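Short chain dehydrogenase (Rhodopseudomonas palustris, PDB 3H7A) probably catalyses the NAD(P)(H)-dependent oxidation or reduction of a substrate not yet identified, as a member of the short-chain dehydrogenase/reductase family. Local coordinates at residues V12-G16 against F35-R39; F32-A36 against A77-H81; T72-N76 against E124-L128; M129-G135 against L173-H179. All coordinates share one frame; numbering follows the deposited sequence. Where two conformers were deposited one is given.

In the fold
The chain builds a parallel Rossmann sheet, and the four contacts follow it from the N terminus. Contact 1 closes the first strand-helix-strand loop, joining neighbouring strands 9-13 and 33-38. Contact 2 opens where contact 1 ends and shares Phe35 and Ala36 with it. It sets helix 68-81 against strand 33-38. Contact 3 starts on that same helix before contact 2 has closed, so the two cross along the chain. It pairs helix 68-81 with helix 104-132. Contact 4 follows at once from the end of helix 104-132 and closes the loop to strand 178-185. His132 of contact 4 meets Asp79 of contact 2, and contacts 3 and 4 both touch a second subunit.

Contact 1: residues V12-G16 against F35-R39; sequences VIGAG and FAGRR
Val12 and Ala36 face each other as a parallel bridge between strands 9-13 and 33-38, the two strands of the first beta-alpha-beta unit. Val12 N donates to Phe35 O at 2.8 Å. Gly37 N returns the bond to Val12 O at 3.1 Å. One residue further on, strand 9-13 ends and the chain turns. Gly37 O then takes two donors from the turn, Gly14 N at 3.1 Å and Ala15 N at 2.8 Å. They arrive from opposite faces of the carbonyl plane. The Ala15 bond is nearly straight (176°), while the Gly14 bond is bent (142°). This double grip ties the start of the loop to strand 33-38. Gly14 has a positive phi, a backbone shape suited to glycine, and its own oxygen accepts from Asn90 ND2.

Small side chains fill the next shell. Ala15 CB rests 3.9 Å from Ala36 CB. Beyond them, Arg38 folds over Gly16. Its CG sits between the backbone N and the carbonyl carbon (chi1 71°), and a bend at chi3 lays the guanidinium flat over Gly16. Gly16 CA lies over one face of that group, 3.6 Å from Arg38 CZ and displaced toward the rim. Arg38 NH1 comes within 3.4 Å of Gly16 O, but the angle is too poor for a hydrogen bond.

The glycine-containing turn after the first strand is where relatives bind the dinucleotide. A basic residue at the end of the second strand, as here, is consistent with a preference for NADP(H), whose extra phosphate such arginines can meet.

Contact 2: residues F32-A36 against A77-H81; sequences FTVFA and AADAH
A beta strand and a covering helix of the Rossmann fold meet here. The axes of the short segments, on strand 33-38 and helix 68-81, run nearly antiparallel (164°) and pass 9.4 Å apart. Phe35 carries the contact. Its side chain reaches toward the helix, and Ala78 CA stands over the centre of the ring, 3.7 Å from the centroid, as a CH-pi contact. Ala78 CB lies on that same side, 3.7 Å from Phe35 CG.

The far rim of the phenyl ring points at His81. The rings form an offset edge-to-face pair with centroids 5.2 Å apart and planes at 76°. Phe35 CE1 sits over the imidazole face, near its rim, 3.7 Å from His81 CG. The imidazole gets there because His81 CG is anti to the backbone N (chi1 -171°). Thr33 CG2 touches the other end of the imidazole, 3.7 Å from His81 NE2. A water in the imidazole plane joins the polar ends: it lies 2.6 Å from His81 NE2 and 2.9 Å from Thr33 OG1.

Around this pair, Phe35 also packs on Val59 of strand 57-62 and Thr9 of strand 9-13. Val34, pointing to the other sheet face, meets helix 18-29.

Contact 3: residues T72-N76 against E124-L128; sequences TAFLN and ESARL
The Arg127 guanidinium meets both Asn76 OD1 and the Glu124 carboxylate at its edge, and both lie near its plane. Arg127 NH2 donates to Asn76 OD1 at 2.9 Å, with an almost straight bond (178°). The amide is turned steeply against the guanidinium, the planes being 76° apart. Thr72 CG2 lies obliquely to the guanidinium, 4.1 Å from Arg127 NH2. This is packing of helix 68-81 against helix 104-132 on one side of the Rossmann sheet. The short segments run in roughly the same direction, at 30°, with axes 10.0 Å apart.

Within its own helix, Arg127 grips Glu124 side-on. Arg127 NE and NH2 both donate to Glu124 OE1, the latter at 2.7 Å as part of a salt bridge. Arg127 NH2 therefore serves two acceptors. The Arg127 chain starts out extended, opposite its backbone N, and then bends at chi3, which brings the guanidinium back beside Glu124. The carboxylate probably offsets the arginine's charge, and the two bonds to OE1 limit the turning of the guanidinium. Leu100 of a second subunit packs on Arg127 and Ala126.

Nearer the sheet the contact is apolar. Leu75 points into the groove between the helices, with CD1 3.7 Å from Glu124 CB and 3.5 Å from Ser125 OG. That hydroxyl has its polar partners elsewhere, at Thr87 OG1 and Ser121 O. Thr72 OG1 is likewise bonded to Glu68 O. Leu128 packs one turn further along helix 104-132: its CD1 lies 3.7 Å from Leu75 CB, and its CD2 sits 3.5 Å from Asn76 OD1, the oxygen that holds Arg127.

Contact 4: residues M129-G135 against L173-H179; sequences MLAHGQG and LMPKNIH
Ile178 CD1 is the centre of a small apolar cluster, 3.7 Å from Met129 CB and 4.0 Å from Leu130 CG. Leu130 crosses the isoleucine at about a right angle. Its CD1 goes on to Leu173 CD2 at 4.1 Å, and its CD2 lies against Lys176 CB. Leu100 and Ile99 of a second subunit pack on Leu130 and Leu173.

Outside the cluster, the backbones pair. Gly135 and Ile178 form a parallel bridge, and His179 N donates to Gly135 O at 3.1 Å. Ile178 CA also makes a CA-H...O contact with that oxygen. A water accepts a weak bond from Gly135 N and donates to Asn177 O.

At the polar edge, Asn177 reaches the turn after helix 104-132. Turning CG away from its own backbone N (chi1 -158°) carries the amide across, and ND2 donates to Gly133 O at 2.9 Å, on a lone pair in the carbonyl plane.

Two helix ends thus lead into neighbouring strands. Asn177 is the C-prime residue of a Schellman motif, with Ile178 N bonded to Leu173 O and Asn177 N to Met174 O. The arrangement is that of adjacent parallel strands in a Rossmann sheet, each entered from a preceding helix.

Contact 1: residues V12-G16 against F35-R39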
loop_
_atom_site.group_PDB
_atom_site.type_symbol
_atom_site.label_atom_id
_atom_site.label_comp_id
_atom_site.label_asym_id
_atom_site.label_seq_id
_atom_site.Cartn_x
_atom_site.Cartn_y
_atom_site.Cartn_z
ATOM N N VAL B 12 -20.319 -14.923 16.674
ATOM C CA VAL B 12 -20.108 -15.008 15.232
ATOM C C VAL B 12 -21.253 -14.234 14.580
ATOM O O VAL B 12 -22.395 -14.715 14.515
ATOM C CB VAL B 12 -20.027 -16.472 14.718
ATOM C CG1 VAL B 12 -19.919 -16.513 13.198
ATOM C CG2 VAL B 12 -18.846 -17.190 15.330
ATOM N N ILE B 13 -20.964 -13.000 14.174
ATOM C CA ILE B 13 -21.963 -12.163 13.524
ATOM C C ILE B 13 -21.883 -12.441 12.028
ATOM O O ILE B 13 -20.965 -11.991 11.351
ATOM C CB ILE B 13 -21.807 -10.660 13.893
ATOM C CG1 ILE B 13 -22.129 -10.459 15.379
ATOM C CG2 ILE B 13 -22.740 -9.797 13.049
ATOM C CD1 ILE B 13 -21.454 -9.272 16.023
ATOM N N GLY B 14 -22.830 -13.241 11.537
ATOM C CA GLY B 14 -22.845 -13.669 10.142
ATOM C C GLY B 14 -22.518 -15.145 10.022
ATOM O O GLY B 14 -21.548 -15.533 9.350
ATOM N N ALA B 15 -23.331 -15.976 10.676
ATOM C CA ALA B 15 -23.134 -17.425 10.650
ATOM C C ALA B 15 -24.022 -18.118 9.613
ATOM O O ALA B 15 -24.238 -19.329 9.675
ATOM C CB ALA B 15 -23.353 -18.004 12.030
ATOM N N GLY B 16 -24.508 -17.350 8.638
ATOM C CA GLY B 16 -25.417 -17.873 7.621
ATOM C C GLY B 16 -24.796 -18.482 6.376
ATOM O O GLY B 16 -25.472 -19.196 5.636
ATOM N N PHE B 35 -22.230 -17.860 20.132
ATOM C CA PHE B 35 -23.443 -17.142 19.808
ATOM C C PHE B 35 -23.411 -16.886 18.320
ATOM O O PHE B 35 -22.569 -16.143 17.825
ATOM C CB PHE B 35 -23.541 -15.839 20.626
ATOM C CG PHE B 35 -24.214 -16.036 21.958
ATOM C CD1 PHE B 35 -23.633 -16.857 22.933
ATOM C CD2 PHE B 35 -25.459 -15.463 22.219
ATOM C CE1 PHE B 35 -24.265 -17.091 24.150
ATOM C CE2 PHE B 35 -26.102 -15.679 23.442
ATOM C CZ PHE B 35 -25.499 -16.491 24.407
ATOM N N ALA B 36 -24.315 -17.540 17.609
ATOM C CA ALA B 36 -24.326 -17.499 16.170
ATOM C C ALA B 36 -25.527 -16.698 15.734
ATOM O O ALA B 36 -26.648 -16.964 16.167
ATOM C CB ALA B 36 -24.396 -18.920 15.623
ATOM N N GLY B 37 -25.301 -15.701 14.886
ATOM C CA GLY B 37 -26.388 -14.891 14.358
ATOM C C GLY B 37 -26.442 -14.884 12.842
ATOM O O GLY B 37 -25.409 -14.810 12.178
ATOM N N ARG B 38 -27.648 -15.011 12.298
ATOM C CA ARG B 38 -27.913 -14.766 10.878
ATOM C C ARG B 38 -29.309 -14.155 10.792
ATOM O O ARG B 38 -30.033 -14.182 11.783
ATOM C CB ARG B 38 -27.792 -16.055 10.055
ATOM C CG ARG B 38 -28.904 -17.057 10.271
ATOM C CD ARG B 38 -28.720 -18.295 9.420
ATOM N NE ARG B 38 -28.996 -18.062 8.006
ATOM C CZ ARG B 38 -28.770 -18.955 7.044
ATOM N NH1 ARG B 38 -28.252 -20.145 7.329
ATOM N NH2 ARG B 38 -29.060 -18.659 5.794
ATOM N N ARG B 39 -29.677 -13.576 9.647
ATOM C CA ARG B 39 -30.991 -12.925 9.515
ATOM C C ARG B 39 -32.146 -13.834 9.911
ATOM O O ARG B 39 -32.979 -13.437 10.711
ATOM C CB ARG B 39 -31.223 -12.310 8.125
ATOM C CG ARG B 39 -30.802 -10.847 8.041
ATOM C CD ARG B 39 -31.782 -10.021 7.215
ATOM N NE ARG B 39 -31.480 -10.038 5.782
ATOM C CZ ARG B 39 -30.694 -9.159 5.160
ATOM N NH1 ARG B 39 -30.494 -9.258 3.851
ATOM N NH2 ARG B 39 -30.101 -8.179 5.839
#

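Contact 2: residues F32-A36 against A77-H81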
loop_
_atom_site.group_PDB
_atom_site.type_symbol
_atom_site.label_atom_id
_atom_site.label_comp_id
_atom_site.label_asym_id
_atom_site.label_seq_id
_atom_site.Cartn_x
_atom_site.Cartn_y
_atom_site.Cartn_z
ATOM N N PHE B 32 -15.488 -23.056 23.220
ATOM C CA PHE B 32 -16.229 -21.827 23.502
ATOM C C PHE B 32 -17.725 -22.069 23.317
ATOM O O PHE B 32 -18.113 -22.951 22.551
ATOM C CB PHE B 32 -15.811 -20.714 22.553
ATOM C CG PHE B 32 -14.439 -20.157 22.803
ATOM C CD1 PHE B 32 -14.248 -19.127 23.726
ATOM C CD2 PHE B 32 -13.350 -20.614 22.075
ATOM C CE1 PHE B 32 -12.981 -18.581 23.939
ATOM C CE2 PHE B 32 -12.064 -20.080 22.281
ATOM C CZ PHE B 32 -11.887 -19.056 23.208
ATOM N N THR B 33 -18.570 -21.291 24.001
ATOM C CA THR B 33 -19.970 -21.250 23.602
ATOM C C THR B 33 -20.095 -20.242 22.470
ATOM O O THR B 33 -19.732 -19.092 22.620
ATOM C CB THR B 33 -20.927 -20.862 24.746
ATOM O OG1 THR B 33 -20.861 -21.847 25.785
ATOM C CG2 THR B 33 -22.368 -20.768 24.242
ATOM N N VAL B 34 -20.613 -20.677 21.336
ATOM C CA VAL B 34 -20.760 -19.771 20.214
ATOM C C VAL B 34 -22.164 -19.181 20.200
ATOM O O VAL B 34 -23.145 -19.895 20.310
ATOM C CB VAL B 34 -20.388 -20.467 18.879
ATOM C CG1 VAL B 34 -20.711 -19.567 17.667
ATOM C CG2 VAL B 34 -18.903 -20.860 18.890
ATOM N N PHE B 35 -22.230 -17.860 20.132
ATOM C CA PHE B 35 -23.443 -17.142 19.808
ATOM C C PHE B 35 -23.411 -16.886 18.320
ATOM O O PHE B 35 -22.569 -16.143 17.825
ATOM C CB PHE B 35 -23.541 -15.839 20.626
ATOM C CG PHE B 35 -24.214 -16.036 21.958
ATOM C CD1 PHE B 35 -23.633 -16.857 22.933
ATOM C CD2 PHE B 35 -25.459 -15.463 22.219
ATOM C CE1 PHE B 35 -24.265 -17.091 24.150
ATOM C CE2 PHE B 35 -26.102 -15.679 23.442
ATOM C CZ PHE B 35 -25.499 -16.491 24.407
ATOM N N ALA B 36 -24.315 -17.540 17.609
ATOM C CA ALA B 36 -24.326 -17.499 16.170
ATOM C C ALA B 36 -25.527 -16.698 15.734
ATOM O O ALA B 36 -26.648 -16.964 16.167
ATOM C CB ALA B 36 -24.396 -18.920 15.623
ATOM N N ALA B 77 -26.187 -10.127 25.371
ATOM C CA ALA B 77 -26.649 -11.495 25.649
ATOM C C ALA B 77 -25.500 -12.491 25.715
ATOM O O ALA B 77 -25.459 -13.325 26.628
ATOM C CB ALA B 77 -27.677 -11.937 24.617
ATOM N N ALA B 78 -24.563 -12.390 24.765
ATOM C CA ALA B 78 -23.400 -13.280 24.728
ATOM C C ALA B 78 -22.536 -13.076 25.950
ATOM O O ALA B 78 -22.189 -14.043 26.619
ATOM C CB ALA B 78 -22.580 -13.110 23.442
ATOM N N ASP B 79 -22.235 -11.821 26.279
ATOM C CA ASP B 79 -21.422 -11.527 27.452
ATOM C C ASP B 79 -22.093 -11.924 28.782
ATOM O O ASP B 79 -21.409 -12.291 29.743
ATOM C CB ASP B 79 -21.024 -10.047 27.489
ATOM C CG ASP B 79 -19.927 -9.781 28.493
ATOM O OD1 ASP B 79 -18.816 -10.327 28.333
ATOM O OD2 ASP B 79 -20.170 -9.031 29.453
ATOM N N ALA B 80 -23.424 -11.847 28.829
ATOM C CA ALA B 80 -24.178 -12.190 30.038
ATOM C C ALA B 80 -24.106 -13.696 30.289
ATOM O O ALA B 80 -24.006 -14.130 31.432
ATOM C CB ALA B 80 -25.631 -11.719 29.927
ATOM N N HIS B 81 -24.119 -14.470 29.204
ATOM C CA HIS B 81 -23.985 -15.933 29.242
ATOM C C HIS B 81 -22.653 -16.397 29.858
ATOM O O HIS B 81 -22.630 -17.198 30.812
ATOM C CB HIS B 81 -24.127 -16.453 27.824
ATOM C CG HIS B 81 -24.221 -17.937 27.713
ATOM N ND1 HIS B 81 -25.416 -18.587 27.494
ATOM C CD2 HIS B 81 -23.268 -18.897 27.731
ATOM C CE1 HIS B 81 -25.197 -19.886 27.382
ATOM N NE2 HIS B 81 -23.902 -20.102 27.537
HETATM O O HOH W 1 -23.078 -22.614 27.444
#

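Contact 3: residues T72-N76 against E124-L128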
loop_
_atom_site.group_PDB
_atom_site.type_symbol
_atom_site.label_atom_id
_atom_site.label_comp_id
_atom_site.label_asym_id
_atom_site.label_seq_id
_atom_site.Cartn_x
_atom_site.Cartn_y
_atom_site.Cartn_z
ATOM N N THR B 72 -26.314 -4.769 19.606
ATOM C CA THR B 72 -26.028 -4.504 21.009
ATOM C C THR B 72 -26.662 -5.575 21.913
ATOM O O THR B 72 -26.025 -6.054 22.856
ATOM C CB THR B 72 -26.485 -3.080 21.363
ATOM O OG1 THR B 72 -25.962 -2.180 20.378
ATOM C CG2 THR B 72 -25.991 -2.638 22.741
ATOM N N ALA B 73 -27.892 -5.977 21.604
ATOM C CA ALA B 73 -28.599 -6.960 22.418
ATOM C C ALA B 73 -28.001 -8.340 22.248
ATOM O O ALA B 73 -27.916 -9.087 23.213
ATOM C CB ALA B 73 -30.100 -6.978 22.092
ATOM N N PHE B 74 -27.587 -8.664 21.025
ATOM C CA PHE B 74 -26.877 -9.919 20.729
ATOM C C PHE B 74 -25.553 -10.063 21.522
ATOM O O PHE B 74 -25.259 -11.125 22.091
ATOM C CB PHE B 74 -26.647 -10.000 19.208
ATOM C CG PHE B 74 -25.930 -11.245 18.734
ATOM C CD1 PHE B 74 -26.644 -12.410 18.440
ATOM C CD2 PHE B 74 -24.549 -11.233 18.513
ATOM C CE1 PHE B 74 -25.988 -13.540 17.971
ATOM C CE2 PHE B 74 -23.887 -12.365 18.053
ATOM C CZ PHE B 74 -24.607 -13.519 17.775
ATOM N N LEU B 75 -24.772 -8.983 21.571
ATOM C CA LEU B 75 -23.479 -8.989 22.244
ATOM C C LEU B 75 -23.607 -8.954 23.755
ATOM O O LEU B 75 -22.881 -9.668 24.451
ATOM C CB LEU B 75 -22.604 -7.835 21.740
ATOM C CG LEU B 75 -22.174 -7.953 20.271
ATOM C CD1 LEU B 75 -21.498 -6.694 19.778
ATOM C CD2 LEU B 75 -21.281 -9.153 20.076
ATOM N N ASN B 76 -24.521 -8.120 24.257
ATOM C CA ASN B 76 -24.861 -8.099 25.676
ATOM C C ASN B 76 -25.337 -9.471 26.164
ATOM O O ASN B 76 -24.928 -9.920 27.236
ATOM C CB ASN B 76 -25.943 -7.061 25.956
ATOM C CG ASN B 76 -25.407 -5.649 26.010
ATOM O OD1 ASN B 76 -24.200 -5.427 26.112
ATOM N ND2 ASN B 76 -26.312 -4.674 25.944
ATOM N N GLU B 124 -19.290 -2.135 20.453
ATOM C CA GLU B 124 -19.975 -2.824 21.540
ATOM C C GLU B 124 -19.190 -4.013 22.083
ATOM O O GLU B 124 -19.217 -4.248 23.284
ATOM C CB GLU B 124 -21.410 -3.207 21.145
ATOM C CG GLU B 124 -22.310 -1.992 20.856
ATOM C CD GLU B 124 -22.280 -0.927 21.967
ATOM O OE1 GLU B 124 -22.565 -1.261 23.143
ATOM O OE2 GLU B 124 -21.971 0.248 21.658
ATOM N N SER B 125 -18.494 -4.752 21.212
ATOM C CA SER B 125 -17.577 -5.795 21.665
ATOM C C SER B 125 -16.445 -5.233 22.525
ATOM O O SER B 125 -16.128 -5.795 23.556
ATOM C CB SER B 125 -16.998 -6.554 20.484
ATOM O OG SER B 125 -18.018 -7.294 19.843
ATOM N N ALA B 126 -15.855 -4.117 22.094
ATOM C CA ALA B 126 -14.824 -3.427 22.851
ATOM C C ALA B 126 -15.316 -3.001 24.238
ATOM O O ALA B 126 -14.599 -3.162 25.214
ATOM C CB ALA B 126 -14.343 -2.213 22.078
ATOM N N ARG B 127 -16.527 -2.444 24.318
ATOM C CA ARG B 127 -17.109 -2.044 25.594
ATOM C C ARG B 127 -17.161 -3.235 26.542
ATOM O O ARG B 127 -16.670 -3.156 27.665
ATOM C CB ARG B 127 -18.502 -1.443 25.408
ATOM C CG ARG B 127 -19.122 -0.923 26.702
ATOM C CD ARG B 127 -20.568 -0.424 26.532
ATOM N NE ARG B 127 -21.378 -1.296 25.678
ATOM C CZ ARG B 127 -22.051 -2.378 26.082
ATOM N NH1 ARG B 127 -22.046 -2.765 27.357
ATOM N NH2 ARG B 127 -22.736 -3.082 25.193
ATOM N N LEU B 128 -17.709 -4.349 26.064
ATOM C CA LEU B 128 -17.823 -5.557 26.885
ATOM C C LEU B 128 -16.474 -6.166 27.261
ATOM O O LEU B 128 -16.264 -6.523 28.427
ATOM C CB LEU B 128 -18.705 -6.594 26.193
ATOM C CG LEU B 128 -20.137 -6.141 25.920
ATOM C CD1 LEU B 128 -20.779 -7.010 24.872
ATOM C CD2 LEU B 128 -20.976 -6.114 27.178
#

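Contact 4: residues M129-G135 against L173-H179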
loop_
_atom_site.group_PDB
_atom_site.type_symbol
_atom_site.label_atom_id
_atom_site.label_comp_id
_atom_site.label_asym_id
_atom_site.label_seq_id
_atom_site.Cartn_x
_atom_site.Cartn_y
_atom_site.Cartn_z
ATOM N N MET B 129 -15.561 -6.265 26.289
ATOM C CA MET B 129 -14.264 -6.917 26.494
ATOM C C MET B 129 -13.318 -6.138 27.417
ATOM O O MET B 129 -12.595 -6.740 28.217
ATOM C CB MET B 129 -13.567 -7.181 25.152
ATOM C CG MET B 129 -14.155 -8.294 24.324
ATOM S SD MET B 129 -13.611 -8.185 22.600
ATOM C CE MET B 129 -14.371 -9.668 21.980
ATOM N N LEU B 130 -13.338 -4.806 27.318
ATOM C CA LEU B 130 -12.488 -3.952 28.149
ATOM C C LEU B 130 -12.783 -4.095 29.650
ATOM O O LEU B 130 -11.873 -3.987 30.483
ATOM C CB LEU B 130 -12.568 -2.482 27.709
ATOM C CG LEU B 130 -11.780 -2.108 26.439
ATOM C CD1 LEU B 130 -12.229 -0.760 25.869
ATOM C CD2 LEU B 130 -10.289 -2.099 26.678
ATOM N N ALA B 131 -14.045 -4.366 29.980
ATOM C CA ALA B 131 -14.449 -4.691 31.347
ATOM C C ALA B 131 -13.786 -5.975 31.866
ATOM O O ALA B 131 -13.542 -6.102 33.070
ATOM C CB ALA B 131 -15.964 -4.793 31.432
ATOM N N HIS B 132 -13.493 -6.917 30.965
ATOM C CA HIS B 132 -12.785 -8.150 31.321
ATOM C C HIS B 132 -11.279 -8.007 31.163
ATOM O O HIS B 132 -10.518 -8.877 31.607
ATOM C CB HIS B 132 -13.290 -9.346 30.501
ATOM C CG HIS B 132 -14.766 -9.572 30.606
ATOM N ND1 HIS B 132 -15.375 -9.998 31.767
ATOM C CD2 HIS B 132 -15.755 -9.436 29.691
ATOM C CE1 HIS B 132 -16.675 -10.112 31.564
ATOM N NE2 HIS B 132 -16.932 -9.777 30.312
ATOM N N GLY B 133 -10.857 -6.918 30.516
ATOM C CA GLY B 133 -9.442 -6.592 30.335
ATOM C C GLY B 133 -8.719 -7.330 29.228
ATOM O O GLY B 133 -7.496 -7.254 29.146
ATOM N N GLN B 134 -9.472 -8.030 28.376
ATOM C CA GLN B 134 -8.921 -8.831 27.272
ATOM C C GLN B 134 -10.019 -9.187 26.257
ATOM O O GLN B 134 -11.206 -9.119 26.574
ATOM C CB GLN B 134 -8.267 -10.122 27.805
ATOM C CG GLN B 134 -9.248 -11.090 28.465
ATOM C CD GLN B 134 -8.646 -12.447 28.806
ATOM O OE1 GLN B 134 -7.457 -12.692 28.607
ATOM N NE2 GLN B 134 -9.479 -13.337 29.332
ATOM N N GLY B 135 -9.613 -9.582 25.049
ATOM C CA GLY B 135 -10.541 -9.976 23.993
ATOM C C GLY B 135 -9.911 -9.924 22.615
ATOM O O GLY B 135 -8.791 -9.424 22.446
ATOM N N LEU B 173 -6.806 -0.013 20.779
ATOM C CA LEU B 173 -7.120 -1.110 21.702
ATOM C C LEU B 173 -6.071 -2.205 21.801
ATOM O O LEU B 173 -6.059 -2.936 22.787
ATOM C CB LEU B 173 -8.496 -1.720 21.382
ATOM C CG LEU B 173 -9.687 -0.762 21.204
ATOM C CD1 LEU B 173 -10.875 -1.497 20.605
ATOM C CD2 LEU B 173 -10.090 -0.049 22.486
ATOM N N MET B 174 -5.199 -2.336 20.800
ATOM C CA MET B 174 -4.097 -3.290 20.918
ATOM C C MET B 174 -3.211 -3.022 22.159
ATOM O O MET B 174 -2.913 -3.976 22.890
ATOM C CB MET B 174 -3.303 -3.462 19.606
ATOM C CG MET B 174 -3.940 -4.475 18.620
ATOM S SD MET B 174 -2.987 -4.555 17.110
ATOM C CE MET B 174 -3.343 -6.204 16.541
ATOM N N PRO B 175 -2.848 -1.738 22.454
ATOM C CA PRO B 175 -2.151 -1.538 23.744
ATOM C C PRO B 175 -3.008 -1.774 24.993
ATOM O O PRO B 175 -2.468 -1.771 26.101
ATOM C CB PRO B 175 -1.729 -0.059 23.698
ATOM C CG PRO B 175 -1.826 0.333 22.258
ATOM C CD PRO B 175 -2.972 -0.454 21.728
ATOM N N LYS B 176 -4.313 -1.970 24.812
ATOM C CA LYS B 176 -5.246 -2.190 25.916
ATOM C C LYS B 176 -5.705 -3.644 25.959
ATOM O O LYS B 176 -6.759 -3.950 26.520
ATOM C CB LYS B 176 -6.458 -1.261 25.801
ATOM C CG LYS B 176 -6.120 0.216 25.870
ATOM C CD LYS B 176 -7.341 1.046 26.209
ATOM C CE LYS B 176 -7.012 2.527 26.175
ATOM N NZ LYS B 176 -6.948 3.032 24.777
ATOM N N ASN B 177 -4.905 -4.521 25.344
ATOM C CA ASN B 177 -5.039 -5.992 25.395
ATOM C C ASN B 177 -6.170 -6.579 24.550
ATOM O O ASN B 177 -6.624 -7.715 24.770
ATOM C CB ASN B 177 -5.054 -6.500 26.859
ATOM C CG ASN B 177 -4.655 -7.961 26.990
ATOM O OD1 ASN B 177 -3.824 -8.467 26.242
ATOM N ND2 ASN B 177 -5.256 -8.644 27.951
ATOM N N ILE B 178 -6.603 -5.816 23.557
ATOM C CA ILE B 178 -7.536 -6.346 22.570
ATOM C C ILE B 178 -6.856 -6.556 21.218
ATOM O O ILE B 178 -6.401 -5.613 20.589
ATOM C CB ILE B 178 -8.785 -5.454 22.435
ATOM C CG1 ILE B 178 -9.259 -5.038 23.840
ATOM C CG2 ILE B 178 -9.835 -6.144 21.573
ATOM C CD1 ILE B 178 -10.679 -5.198 24.118
ATOM N N HIS B 179 -6.801 -7.804 20.774
ATOM C CA HIS B 179 -6.280 -8.128 19.468
ATOM C C HIS B 179 -7.354 -7.876 18.417
ATOM O O HIS B 179 -8.189 -8.749 18.138
ATOM C CB HIS B 179 -5.844 -9.597 19.430
ATOM C CG HIS B 179 -5.173 -10.018 18.155
ATOM N ND1 HIS B 179 -4.672 -11.290 17.974
ATOM C CD2 HIS B 179 -4.911 -9.346 17.007
ATOM C CE1 HIS B 179 -4.145 -11.387 16.767
ATOM N NE2 HIS B 179 -4.279 -10.223 16.158
HETATM O O HOH W 2 -6.465 -10.744 24.221
#